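Local atomic coordinates of predicted protein (Acinetobacter sp. RUH2624, PDB entry 4MEA), a protein that hydrolyses epoxides as a secreted enzyme of the Cif type, built on the alpha/beta hydrolase fold and regarded as a virulence factor. Residues Gly126-Val131 / Gln148-Lys153; Pro142-Asn147 / Lys261-Pro266; Pro60-His65 / Lys86-Asp91. All blocks are in the same frame, centred on the assembly; numbering follows the deposited sequence.

Contact 1: residues Gly126-Val131 / Gln148-Lys153; sequences GPIYYV and QGYIKK
Ile128 engages 148-153 through both its backbone N and its backbone O, as a residue of a parallel beta ladder does. Its N donates to Tyr150 O over 2.9 Å, and its O accepts an almost straight bond from Lys152 N (2.9 Å, 172° at the hydrogen). Tyr130 N donates to Lys153 O at 3.1 Å. Between these bonds Lys153 N, buried by the contact, finds no partner in the model. The two short strand segments diverge by 69°, yet pairing goes on beyond them through Tyr130 and Val155. The peptide before Pro127 is cis, and Pro127 CB lies 3.3 Å from Tyr150 O, beside the first bond.

On the face that carries Ile128 and Ile151, the CD1 methyls of the two residues meet at 3.6 Å. Ile128 CG1 lies between its backbone N and carbonyl carbon (chi1 69°), and the CD1 beyond it also touches Tyr150 CE2 at 3.6 Å. On the other face, the Tyr129 ring lies alongside the extended Lys153 chain, both pointing the same way, with Tyr129 CE1 3.7 Å from Lys153 CD; the Lys152 chain flanks the same ring atom. Lys153 NZ then ends on the carbonyls of Phe322 and Leu323, while Tyr150 OH is bonded to Gly124 O.

The pair opens and closes the beta-alpha-beta unit of strand 128-133, helix 136-146 and strand 151-157. Ile119 of helix 108-123 packs on Ile128, Tyr130 and Tyr150, Leu143 of helix 136-146 lies against Tyr130 and Ile151, and strand 61-64 pairs with the far edge of 128-131.

Contact 2: residues Pro142-Asn147 / Lys261-Pro266; sequences PLVANN and KKLTIP
Val144 and Ala145, late in the helix that links two parallel strands of the alpha/beta hydrolase sheet, rest on the loop leading from helix 246-258 into strand 267-272. The loop segment has no regular structure of its own, and the contact is made by van der Waals packing, without a hydrogen bond between the two segments. Val144 CG1, anti to the backbone N (chi1 172°), meets Leu263 CD2 at 3.6 Å, the two side chains crossing at about a right angle. Ile265 CD1 adds a looser touch on the same methyl at 4.4 Å. One residue further along the helix, Ala145 CB sits 3.6 Å from Lys261 O, a carbonyl that takes its hydrogen bond from the hydroxyl of Tyr141.

At the more exposed side Lys261 lies across Asn146, its chain bent at chi2 and chi4. Its CD passes Ala145 O at 3.7 Å, and its CE stands 3.6 Å from Asn146 OD1; here methylene groups rather than the ammonium lie beside the oxygens. Within 142-147, Asn147 ND2 folds back to Leu143 O at 2.7 Å, the donor lying in the carbonyl plane on a lone pair.

Ala154 and Phe156 of strand 151-157 lie against Val144 and Leu263 respectively, with Ile151 of that strand touching both Leu143 and Ile265. Leu256 of helix 246-258 touches Asn146 and Lys261, and helix 108-123 packs against Pro142 and Leu143.

Contact 3: residues Pro60-His65 / Lys86-Asp91; sequences PIVFIH and KVIAID
Ile61 and Phe63 each donate through N and accept through O in a parallel ladder with 86-91. Ile61 N donates to Lys86 O, and Ile61 O accepts from Ile88 N, both at 2.9 Å. Phe63 N reaches Ile88 O at 2.7 Å, whereas Ile90 N to Phe63 O is longer, 3.3 Å. As the strands part, a water replaces the next direct bond: it donates to Phe63 O and Ile90 O, each at 2.8 Å, and accepts from His65 N at 3.0 Å. His65 CG lies between backbone N and carbonyl carbon (chi1 74°), and the ring's CD2 edge comes 3.4 Å from Ile90 O. His65 NE2 is bonded to Leu92 N; the Asp91 carboxylate is held by Trp71 N, Gln97 N and His50 ND1, and Lys86 NZ forms a salt bridge with Glu53 OE2. His65 begins the His-Gly sequence that, in epoxide hydrolases of this fold, probably helps shape the oxyanion hole.

Phe63 and Ala89 pack CB against CB on one face, Val62 and Ile90 meet on the other. Helix 75-81, between the two strands in sequence, covers the Phe63 face; helix 108-123 covers that of Val62, Ile88 and Ile90, and strand 128-133 pairs along the other edge of 60-65.

How the contacts relate
Contacts 1 and 3 are two pairings in one mixed sheet, centres about 12 Å apart, joined because strands 61-64 and 128-133 are neighbours: Tyr129 N bonds to Pro60 O and Val131 O to Ile64 N. Contact 3 closes first along the chain; contacts 1 and 2 then interleave, since helix 136-146 runs between the two strands of contact 1. Their centres are about 9 Å apart, and Gln148 of contact 1 bonds to Thr264 N and Lys262 O of contact 2. Contacts 2 and 3 do not touch, their centres being about 18 Å apart. Contacts 1 and 3 each close a beta-alpha-beta unit of the hydrolase sheet, while contact 2 sets the loop before strand 267-272 against helix 136-146.

Contact 1: residues Gly126-Val131 / Gln148-Lys153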
ATOM      1  N   GLY A 126      27.306  31.002  -4.063  1.00 21.96           N
ATOM      2  CA  GLY A 126      27.865  29.718  -3.667  1.00 24.02           C
ATOM      3  C   GLY A 126      29.365  29.697  -3.456  1.00 26.25           C
ATOM      4  O   GLY A 126      30.002  30.742  -3.476  1.00 26.36           O
ATOM      5  N   PRO A 127      29.939  28.498  -3.257  1.00 22.42           N
ATOM      6  CA  PRO A 127      29.193  27.233  -3.266  1.00 23.67           C
ATOM      7  C   PRO A 127      28.459  26.987  -1.948  1.00 19.45           C
ATOM      8  O   PRO A 127      28.598  27.760  -0.998  1.00 19.38           O
ATOM      9  CB  PRO A 127      30.295  26.186  -3.452  1.00 26.42           C
ATOM     10  CG  PRO A 127      31.478  26.789  -2.786  1.00 28.19           C
ATOM     11  CD  PRO A 127      31.378  28.285  -3.031  1.00 26.43           C
ATOM     12  N   ILE A 128      27.685  25.911  -1.896  1.00 17.26           N
ATOM     13  CA  ILE A 128      26.907  25.596  -0.706  1.00 18.69           C
ATOM     14  C   ILE A 128      26.960  24.104  -0.471  1.00 15.62           C
ATOM     15  O   ILE A 128      27.411  23.347  -1.333  1.00 18.19           O
ATOM     16  CB  ILE A 128      25.417  25.978  -0.876  1.00 17.55           C
ATOM     17  CG1 ILE A 128      24.751  25.056  -1.909  1.00 14.98           C
ATOM     18  CG2 ILE A 128      25.273  27.456  -1.246  1.00 13.18           C
ATOM     19  CD1 ILE A 128      23.255  25.269  -2.081  1.00 13.95           C
ATOM     20  N   TYR A 129      26.499  23.684   0.701  1.00 17.11           N
ATOM     21  CA  TYR A 129      26.303  22.268   0.979  1.00 17.20           C
ATOM     22  C   TYR A 129      24.798  22.007   0.939  1.00 20.49           C
ATOM     23  O   TYR A 129      24.011  22.887   1.291  1.00 10.61           O
ATOM     24  CB  TYR A 129      26.871  21.905   2.348  1.00 10.93           C
ATOM     25  CG  TYR A 129      28.361  22.141   2.485  1.00 17.02           C
ATOM     26  CD1 TYR A 129      29.250  21.682   1.526  1.00 18.85           C
ATOM     27  CD2 TYR A 129      28.877  22.821   3.580  1.00 16.21           C
ATOM     28  CE1 TYR A 129      30.612  21.893   1.654  1.00 24.85           C
ATOM     29  CE2 TYR A 129      30.236  23.037   3.717  1.00 21.14           C
ATOM     30  CZ  TYR A 129      31.101  22.570   2.751  1.00 24.13           C
ATOM     31  OH  TYR A 129      32.456  22.783   2.882  1.00 20.37           O
ATOM     32  N   TYR A 130      24.412  20.806   0.514  1.00 13.80           N
ATOM     33  CA  TYR A 130      23.011  20.462   0.290  1.00 10.55           C
ATOM     34  C   TYR A 130      22.669  19.176   1.051  1.00 10.51           C
ATOM     35  O   TYR A 130      23.338  18.150   0.900  1.00  7.79           O
ATOM     36  CB  TYR A 130      22.763  20.275  -1.210  1.00  9.79           C
ATOM     37  CG  TYR A 130      21.312  20.274  -1.644  1.00 11.85           C
ATOM     38  CD1 TYR A 130      20.693  21.452  -2.061  1.00 15.52           C
ATOM     39  CD2 TYR A 130      20.568  19.094  -1.680  1.00 10.90           C
ATOM     40  CE1 TYR A 130      19.370  21.462  -2.486  1.00 14.76           C
ATOM     41  CE2 TYR A 130      19.230  19.096  -2.102  1.00  5.33           C
ATOM     42  CZ  TYR A 130      18.642  20.286  -2.509  1.00  8.51           C
ATOM     43  OH  TYR A 130      17.321  20.315  -2.939  1.00 11.92           O
ATOM     44  N   VAL A 131      21.637  19.250   1.887  1.00 11.09           N
ATOM     45  CA  VAL A 131      21.275  18.155   2.781  1.00 13.17           C
ATOM     46  C   VAL A 131      19.788  17.873   2.589  1.00 11.39           C
ATOM     47  O   VAL A 131      18.955  18.778   2.717  1.00 16.30           O
ATOM     48  CB  VAL A 131      21.591  18.508   4.266  1.00 11.30           C
ATOM     49  CG1 VAL A 131      21.141  17.392   5.211  1.00  8.06           C
ATOM     50  CG2 VAL A 131      23.084  18.791   4.448  1.00  7.62           C
ATOM     51  N   GLN A 148      26.552  20.660  -9.927  1.00 15.09           N
ATOM     52  CA  GLN A 148      27.744  20.259  -9.203  1.00 18.15           C
ATOM     53  C   GLN A 148      28.820  21.330  -9.342  1.00 24.32           C
ATOM     54  O   GLN A 148      29.111  21.795 -10.446  1.00 23.09           O
ATOM     55  CB  GLN A 148      28.228  18.899  -9.695  1.00 14.41           C
ATOM     56  CG  GLN A 148      27.213  17.819  -9.404  1.00 21.65           C
ATOM     57  CD  GLN A 148      27.668  16.462  -9.846  1.00 19.06           C
ATOM     58  OE1 GLN A 148      28.500  15.832  -9.193  1.00 22.33           O
ATOM     59  NE2 GLN A 148      27.124  15.994 -10.963  1.00 15.23           N
ATOM     60  N   GLY A 149      29.409  21.711  -8.214  1.00 21.59           N
ATOM     61  CA  GLY A 149      30.294  22.861  -8.175  1.00 23.17           C
ATOM     62  C   GLY A 149      29.638  23.962  -7.362  1.00 17.85           C
ATOM     63  O   GLY A 149      30.156  24.358  -6.322  1.00 26.87           O
ATOM     64  N   TYR A 150      28.494  24.461  -7.829  1.00 17.55           N
ATOM     65  CA  TYR A 150      27.680  25.320  -6.980  1.00 14.65           C
ATOM     66  C   TYR A 150      27.319  24.524  -5.725  1.00 17.04           C
ATOM     67  O   TYR A 150      27.449  25.019  -4.605  1.00 17.97           O
ATOM     68  CB  TYR A 150      26.426  25.806  -7.695  1.00 11.12           C
ATOM     69  CG  TYR A 150      25.530  26.647  -6.807  1.00 16.03           C
ATOM     70  CD1 TYR A 150      25.777  28.003  -6.617  1.00 18.21           C
ATOM     71  CD2 TYR A 150      24.449  26.081  -6.146  1.00 21.01           C
ATOM     72  CE1 TYR A 150      24.966  28.772  -5.796  1.00 13.86           C
ATOM     73  CE2 TYR A 150      23.633  26.836  -5.320  1.00 19.07           C
ATOM     74  CZ  TYR A 150      23.890  28.179  -5.151  1.00 21.03           C
ATOM     75  OH  TYR A 150      23.074  28.924  -4.327  1.00 15.79           O
ATOM     76  N   ILE A 151      26.867  23.284  -5.920  1.00 16.98           N
ATOM     77  CA  ILE A 151      26.772  22.337  -4.814  1.00 18.80           C
ATOM     78  C   ILE A 151      28.140  21.682  -4.646  1.00 18.22           C
ATOM     79  O   ILE A 151      28.611  20.964  -5.536  1.00 19.37           O
ATOM     80  CB  ILE A 151      25.715  21.241  -5.064  1.00 14.78           C
ATOM     81  CG1 ILE A 151      24.398  21.839  -5.565  1.00 17.41           C
ATOM     82  CG2 ILE A 151      25.491  20.416  -3.791  1.00 15.63           C
ATOM     83  CD1 ILE A 151      23.633  22.638  -4.517  1.00 17.32           C
ATOM     84  N   LYS A 152      28.779  21.939  -3.511  1.00 15.73           N
ATOM     85  CA  LYS A 152      30.124  21.433  -3.252  1.00 19.79           C
ATOM     86  C   LYS A 152      30.106  20.003  -2.724  1.00 18.71           C
ATOM     87  O   LYS A 152      30.954  19.184  -3.086  1.00 13.03           O
ATOM     88  CB  LYS A 152      30.839  22.345  -2.252  1.00 19.19           C
ATOM     89  CG  LYS A 152      32.308  22.019  -2.052  1.00 29.11           C
ATOM     90  CD  LYS A 152      32.973  23.052  -1.162  1.00 38.39           C
ATOM     91  CE  LYS A 152      34.469  22.822  -1.069  1.00 47.50           C
ATOM     92  NZ  LYS A 152      35.138  23.912  -0.308  1.00 54.77           N
ATOM     93  N   LYS A 153      29.144  19.725  -1.844  1.00 15.47           N
ATOM     94  CA  LYS A 153      28.937  18.400  -1.268  1.00 12.15           C
ATOM     95  C   LYS A 153      27.445  18.199  -1.032  1.00 15.15           C
ATOM     96  O   LYS A 153      26.719  19.163  -0.761  1.00 14.26           O
ATOM     97  CB  LYS A 153      29.664  18.260   0.066  1.00 15.68           C
ATOM     98  CG  LYS A 153      31.161  18.492   0.003  1.00 24.48           C
ATOM     99  CD  LYS A 153      31.791  18.367   1.379  1.00 27.98           C
ATOM    100  CE  LYS A 153      33.302  18.535   1.303  1.00 28.95           C
ATOM    101  NZ  LYS A 153      33.945  18.308   2.623  1.00 29.85           N
TER

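Contact 2: residues Pro142-Asn147 / Lys261-Pro266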
ATOM      1  N   PRO A 142      17.974  15.999  -9.740  1.00 13.34           N
ATOM      2  CA  PRO A 142      18.384  16.825 -10.883  1.00 15.52           C
ATOM      3  C   PRO A 142      19.008  18.144 -10.439  1.00 20.09           C
ATOM      4  O   PRO A 142      19.953  18.592 -11.078  1.00 13.65           O
ATOM      5  CB  PRO A 142      17.071  17.069 -11.632  1.00 10.82           C
ATOM      6  CG  PRO A 142      16.244  15.849 -11.291  1.00 14.03           C
ATOM      7  CD  PRO A 142      16.567  15.572  -9.853  1.00 10.84           C
ATOM      8  N   LEU A 143      18.502  18.743  -9.364  1.00 16.21           N
ATOM      9  CA  LEU A 143      19.114  19.957  -8.821  1.00 12.04           C
ATOM     10  C   LEU A 143      20.592  19.727  -8.508  1.00 12.21           C
ATOM     11  O   LEU A 143      21.468  20.485  -8.950  1.00 15.27           O
ATOM     12  CB  LEU A 143      18.369  20.430  -7.563  1.00 10.84           C
ATOM     13  CG  LEU A 143      18.828  21.747  -6.920  1.00 15.38           C
ATOM     14  CD1 LEU A 143      17.681  22.426  -6.190  1.00 17.25           C
ATOM     15  CD2 LEU A 143      20.007  21.536  -5.980  1.00 16.84           C
ATOM     16  N   VAL A 144      20.875  18.674  -7.749  1.00  5.80           N
ATOM     17  CA  VAL A 144      22.246  18.361  -7.360  1.00 11.04           C
ATOM     18  C   VAL A 144      23.128  17.958  -8.544  1.00 20.07           C
ATOM     19  O   VAL A 144      24.237  18.474  -8.706  1.00 15.86           O
ATOM     20  CB  VAL A 144      22.282  17.257  -6.280  1.00 11.04           C
ATOM     21  CG1 VAL A 144      23.718  16.800  -6.025  1.00 12.26           C
ATOM     22  CG2 VAL A 144      21.628  17.766  -4.993  1.00 14.92           C
ATOM     23  N   ALA A 145      22.637  17.033  -9.363  1.00 17.49           N
ATOM     24  CA  ALA A 145      23.389  16.542 -10.517  1.00 14.99           C
ATOM     25  C   ALA A 145      23.694  17.642 -11.543  1.00 14.11           C
ATOM     26  O   ALA A 145      24.770  17.660 -12.130  1.00 17.29           O
ATOM     27  CB  ALA A 145      22.651  15.389 -11.184  1.00 11.06           C
ATOM     28  N   ASN A 146      22.749  18.553 -11.763  1.00  9.67           N
ATOM     29  CA  ASN A 146      22.943  19.604 -12.758  1.00 11.31           C
ATOM     30  C   ASN A 146      23.704  20.822 -12.245  1.00 23.72           C
ATOM     31  O   ASN A 146      24.039  21.718 -13.020  1.00 24.33           O
ATOM     32  CB  ASN A 146      21.597  20.050 -13.337  1.00 16.45           C
ATOM     33  CG  ASN A 146      21.014  19.031 -14.285  1.00 24.04           C
ATOM     34  OD1 ASN A 146      21.749  18.322 -14.968  1.00 27.29           O
ATOM     35  ND2 ASN A 146      19.688  18.941 -14.325  1.00 26.17           N
ATOM     36  N   ASN A 147      23.961  20.865 -10.940  1.00 17.47           N
ATOM     37  CA  ASN A 147      24.604  22.032 -10.335  1.00 15.24           C
ATOM     38  C   ASN A 147      25.816  21.676  -9.493  1.00 16.52           C
ATOM     39  O   ASN A 147      26.093  22.307  -8.470  1.00 14.00           O
ATOM     40  CB  ASN A 147      23.601  22.843  -9.512  1.00 15.68           C
ATOM     41  CG  ASN A 147      22.508  23.452 -10.368  1.00 18.96           C
ATOM     42  OD1 ASN A 147      22.706  24.502 -10.978  1.00 18.79           O
ATOM     43  ND2 ASN A 147      21.348  22.793 -10.424  1.00 16.86           N
ATOM     44  N   LYS A 261      25.681  12.018 -15.855  1.00 34.49           N
ATOM     45  CA  LYS A 261      25.357  12.937 -14.754  1.00 23.43           C
ATOM     46  C   LYS A 261      25.237  12.255 -13.393  1.00 21.10           C
ATOM     47  O   LYS A 261      24.341  12.566 -12.604  1.00 19.49           O
ATOM     48  CB  LYS A 261      24.070  13.708 -15.052  1.00 16.10           C
ATOM     49  CG  LYS A 261      24.239  14.846 -16.044  1.00 25.47           C
ATOM     50  CD  LYS A 261      24.975  16.016 -15.403  1.00 31.12           C
ATOM     51  CE  LYS A 261      24.964  17.246 -16.305  1.00 42.84           C
ATOM     52  NZ  LYS A 261      25.781  17.039 -17.536  1.00 46.07           N
ATOM     53  N   LYS A 262      26.136  11.317 -13.129  1.00 17.45           N
ATOM     54  CA  LYS A 262      26.322  10.794 -11.787  1.00 27.95           C
ATOM     55  C   LYS A 262      26.992  11.875 -10.949  1.00 27.63           C
ATOM     56  O   LYS A 262      27.347  12.943 -11.462  1.00 21.40           O
ATOM     57  CB  LYS A 262      27.202   9.549 -11.815  1.00 29.19           C
ATOM     58  CG  LYS A 262      26.628   8.408 -12.629  1.00 35.46           C
ATOM     59  CD  LYS A 262      27.616   7.254 -12.715  1.00 44.49           C
ATOM     60  CE  LYS A 262      27.051   6.114 -13.550  1.00 54.77           C
ATOM     61  NZ  LYS A 262      28.042   5.012 -13.728  1.00 58.78           N
ATOM     62  N   LEU A 263      27.164  11.594  -9.663  1.00 17.82           N
ATOM     63  CA  LEU A 263      27.776  12.547  -8.747  1.00 21.24           C
ATOM     64  C   LEU A 263      29.301  12.469  -8.752  1.00 24.43           C
ATOM     65  O   LEU A 263      29.881  11.426  -8.437  1.00 22.48           O
ATOM     66  CB  LEU A 263      27.239  12.345  -7.328  1.00 23.97           C
ATOM     67  CG  LEU A 263      25.751  12.678  -7.166  1.00 27.67           C
ATOM     68  CD1 LEU A 263      25.309  12.447  -5.727  1.00 29.97           C
ATOM     69  CD2 LEU A 263      25.442  14.115  -7.632  1.00 14.32           C
ATOM     70  N   THR A 264      29.937  13.583  -9.116  1.00 28.47           N
ATOM     71  CA  THR A 264      31.395  13.695  -9.121  1.00 25.70           C
ATOM     72  C   THR A 264      31.888  14.536  -7.942  1.00 28.83           C
ATOM     73  O   THR A 264      33.087  14.697  -7.742  1.00 37.12           O
ATOM     74  CB  THR A 264      31.916  14.314 -10.441  1.00 21.29           C
ATOM     75  OG1 THR A 264      31.369  15.626 -10.605  1.00 23.84           O
ATOM     76  CG2 THR A 264      31.497  13.462 -11.644  1.00 14.90           C
ATOM     77  N   ILE A 265      30.954  15.090  -7.176  1.00 17.92           N
ATOM     78  CA  ILE A 265      31.291  15.785  -5.941  1.00 13.42           C
ATOM     79  C   ILE A 265      31.158  14.782  -4.805  1.00 18.81           C
ATOM     80  O   ILE A 265      30.495  13.754  -4.963  1.00 21.06           O
ATOM     81  CB  ILE A 265      30.332  16.967  -5.660  1.00 20.10           C
ATOM     82  CG1 ILE A 265      28.900  16.467  -5.469  1.00 10.48           C
ATOM     83  CG2 ILE A 265      30.398  18.018  -6.776  1.00 13.73           C
ATOM     84  CD1 ILE A 265      27.945  17.540  -4.915  1.00 12.53           C
ATOM     85  N   PRO A 266      31.790  15.068  -3.656  1.00 14.45           N
ATOM     86  CA  PRO A 266      31.641  14.171  -2.511  1.00 15.82           C
ATOM     87  C   PRO A 266      30.167  14.064  -2.121  1.00 19.10           C
ATOM     88  O   PRO A 266      29.451  15.068  -2.113  1.00 16.42           O
ATOM     89  CB  PRO A 266      32.436  14.878  -1.408  1.00 17.61           C
ATOM     90  CG  PRO A 266      33.422  15.750  -2.154  1.00 18.67           C
ATOM     91  CD  PRO A 266      32.676  16.211  -3.360  1.00 18.74           C
TER

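Contact 3: residues Pro60-His65 / Lys86-Asp91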
ATOM      1  N   PRO A  60      27.059  28.254   2.999  1.00 15.67           N
ATOM      2  CA  PRO A  60      25.648  28.017   3.302  1.00 14.22           C
ATOM      3  C   PRO A  60      25.309  26.530   3.246  1.00 12.90           C
ATOM      4  O   PRO A  60      25.887  25.778   2.469  1.00 14.16           O
ATOM      5  CB  PRO A  60      24.915  28.783   2.196  1.00 18.27           C
ATOM      6  CG  PRO A  60      25.893  29.843   1.756  1.00 18.87           C
ATOM      7  CD  PRO A  60      27.239  29.178   1.865  1.00 14.85           C
ATOM      8  N   ILE A  61      24.383  26.115   4.096  1.00 15.61           N
ATOM      9  CA  ILE A  61      23.886  24.753   4.064  1.00 17.84           C
ATOM     10  C   ILE A  61      22.383  24.826   3.844  1.00 13.41           C
ATOM     11  O   ILE A  61      21.664  25.443   4.626  1.00 14.72           O
ATOM     12  CB  ILE A  61      24.181  24.014   5.372  1.00 16.70           C
ATOM     13  CG1 ILE A  61      25.629  24.258   5.804  1.00 21.83           C
ATOM     14  CG2 ILE A  61      23.900  22.515   5.216  1.00 11.78           C
ATOM     15  CD1 ILE A  61      25.952  23.738   7.174  1.00 22.12           C
ATOM     16  N   VAL A  62      21.919  24.210   2.763  1.00 11.11           N
ATOM     17  CA  VAL A  62      20.494  24.186   2.452  1.00 10.35           C
ATOM     18  C   VAL A  62      19.919  22.815   2.840  1.00 11.34           C
ATOM     19  O   VAL A  62      20.475  21.784   2.471  1.00 14.94           O
ATOM     20  CB  VAL A  62      20.259  24.502   0.959  1.00 10.08           C
ATOM     21  CG1 VAL A  62      18.782  24.334   0.581  1.00  9.95           C
ATOM     22  CG2 VAL A  62      20.767  25.917   0.634  1.00  9.48           C
ATOM     23  N   PHE A  63      18.836  22.817   3.621  1.00 13.18           N
ATOM     24  CA  PHE A  63      18.219  21.583   4.132  1.00 10.03           C
ATOM     25  C   PHE A  63      16.827  21.414   3.546  1.00  8.96           C
ATOM     26  O   PHE A  63      16.001  22.322   3.635  1.00  8.54           O
ATOM     27  CB  PHE A  63      18.062  21.616   5.654  1.00 10.20           C
ATOM     28  CG  PHE A  63      19.350  21.771   6.418  1.00 15.93           C
ATOM     29  CD1 PHE A  63      20.072  20.657   6.822  1.00  9.94           C
ATOM     30  CD2 PHE A  63      19.808  23.030   6.782  1.00 10.64           C
ATOM     31  CE1 PHE A  63      21.254  20.799   7.550  1.00 12.61           C
ATOM     32  CE2 PHE A  63      20.988  23.180   7.510  1.00 10.56           C
ATOM     33  CZ  PHE A  63      21.711  22.065   7.890  1.00 10.49           C
ATOM     34  N   ILE A  64      16.560  20.236   2.993  1.00  9.72           N
ATOM     35  CA  ILE A  64      15.284  19.946   2.346  1.00  9.03           C
ATOM     36  C   ILE A  64      14.586  18.729   2.979  1.00 18.37           C
ATOM     37  O   ILE A  64      15.063  17.590   2.864  1.00 10.90           O
ATOM     38  CB  ILE A  64      15.474  19.681   0.843  1.00 10.90           C
ATOM     39  CG1 ILE A  64      16.236  20.839   0.177  1.00  8.58           C
ATOM     40  CG2 ILE A  64      14.121  19.453   0.173  1.00 10.98           C
ATOM     41  CD1 ILE A  64      15.441  22.173   0.137  1.00 10.41           C
ATOM     42  N   HIS A  65      13.449  18.979   3.627  1.00 11.35           N
ATOM     43  CA  HIS A  65      12.677  17.937   4.308  1.00  4.95           C
ATOM     44  C   HIS A  65      11.916  17.042   3.333  1.00  9.46           C
ATOM     45  O   HIS A  65      11.954  17.246   2.116  1.00 12.47           O
ATOM     46  CB  HIS A  65      11.658  18.604   5.243  1.00  7.92           C
ATOM     47  CG  HIS A  65      10.495  19.213   4.520  1.00  5.67           C
ATOM     48  ND1 HIS A  65       9.351  18.503   4.221  1.00  6.10           N
ATOM     49  CD2 HIS A  65      10.316  20.452   4.003  1.00  8.05           C
ATOM     50  CE1 HIS A  65       8.510  19.283   3.563  1.00 13.70           C
ATOM     51  NE2 HIS A  65       9.071  20.472   3.420  1.00 10.54           N
ATOM     52  N   LYS A  86      25.701  30.067   7.241  1.00 13.01           N
ATOM     53  CA  LYS A  86      24.362  30.413   6.807  1.00 15.05           C
ATOM     54  C   LYS A  86      23.629  29.074   6.709  1.00 13.38           C
ATOM     55  O   LYS A  86      24.169  28.109   6.163  1.00 14.95           O
ATOM     56  CB  LYS A  86      24.404  31.091   5.443  1.00 16.76           C
ATOM     57  CG  LYS A  86      23.049  31.483   4.899  1.00 22.71           C
ATOM     58  CD  LYS A  86      22.518  32.710   5.620  1.00 41.77           C
ATOM     59  CE  LYS A  86      21.327  33.308   4.899  1.00 49.19           C
ATOM     60  NZ  LYS A  86      20.842  34.535   5.584  1.00 53.37           N
ATOM     61  N   VAL A  87      22.429  29.002   7.279  1.00 19.03           N
ATOM     62  CA  VAL A  87      21.640  27.769   7.236  1.00 15.33           C
ATOM     63  C   VAL A  87      20.236  28.092   6.730  1.00 14.11           C
ATOM     64  O   VAL A  87      19.604  29.041   7.188  1.00 15.78           O
ATOM     65  CB  VAL A  87      21.589  27.039   8.611  1.00  5.77           C
ATOM     66  CG1 VAL A  87      22.960  26.490   8.983  1.00  7.43           C
ATOM     67  CG2 VAL A  87      21.071  27.971   9.724  1.00  9.42           C
ATOM     68  N   ILE A  88      19.762  27.297   5.777  1.00 10.51           N
ATOM     69  CA  ILE A  88      18.508  27.580   5.090  1.00  8.25           C
ATOM     70  C   ILE A  88      17.695  26.298   4.985  1.00 13.06           C
ATOM     71  O   ILE A  88      18.180  25.298   4.463  1.00 13.48           O
ATOM     72  CB  ILE A  88      18.774  28.117   3.666  1.00 12.81           C
ATOM     73  CG1 ILE A  88      19.624  29.391   3.726  1.00 12.00           C
ATOM     74  CG2 ILE A  88      17.460  28.366   2.931  1.00 19.82           C
ATOM     75  CD1 ILE A  88      20.282  29.753   2.413  1.00  8.91           C
ATOM     76  N   ALA A  89      16.469  26.318   5.500  1.00  5.56           N
ATOM     77  CA  ALA A  89      15.589  25.158   5.386  1.00  8.62           C
ATOM     78  C   ALA A  89      14.314  25.587   4.678  1.00  9.69           C
ATOM     79  O   ALA A  89      13.606  26.485   5.136  1.00 13.84           O
ATOM     80  CB  ALA A  89      15.282  24.564   6.763  1.00  8.36           C
ATOM     81  N   ILE A  90      14.041  24.950   3.544  1.00 10.01           N
ATOM     82  CA  ILE A  90      12.926  25.331   2.691  1.00 12.75           C
ATOM     83  C   ILE A  90      11.816  24.289   2.754  1.00 14.33           C
ATOM     84  O   ILE A  90      12.086  23.084   2.718  1.00  9.99           O
ATOM     85  CB  ILE A  90      13.396  25.456   1.218  1.00 13.22           C
ATOM     86  CG1 ILE A  90      14.571  26.435   1.112  1.00 14.21           C
ATOM     87  CG2 ILE A  90      12.232  25.865   0.310  1.00  9.59           C
ATOM     88  CD1 ILE A  90      15.301  26.374  -0.236  1.00  7.33           C
ATOM     89  N   ASP A  91      10.571  24.756   2.846  1.00 11.74           N
ATOM     90  CA  ASP A  91       9.404  23.886   2.718  1.00 12.99           C
ATOM     91  C   ASP A  91       9.218  23.462   1.259  1.00 15.48           C
ATOM     92  O   ASP A  91       9.127  24.314   0.373  1.00  9.95           O
ATOM     93  CB  ASP A  91       8.134  24.606   3.189  1.00  8.66           C
ATOM     94  CG  ASP A  91       8.036  24.694   4.694  1.00 11.62           C
ATOM     95  OD1 ASP A  91       8.789  23.965   5.379  1.00  9.79           O
ATOM     96  OD2 ASP A  91       7.191  25.480   5.193  1.00 13.84           O
TER
HETATM   97  O   HOH W   1      13.486  21.781   4.712  1.00  6.37           O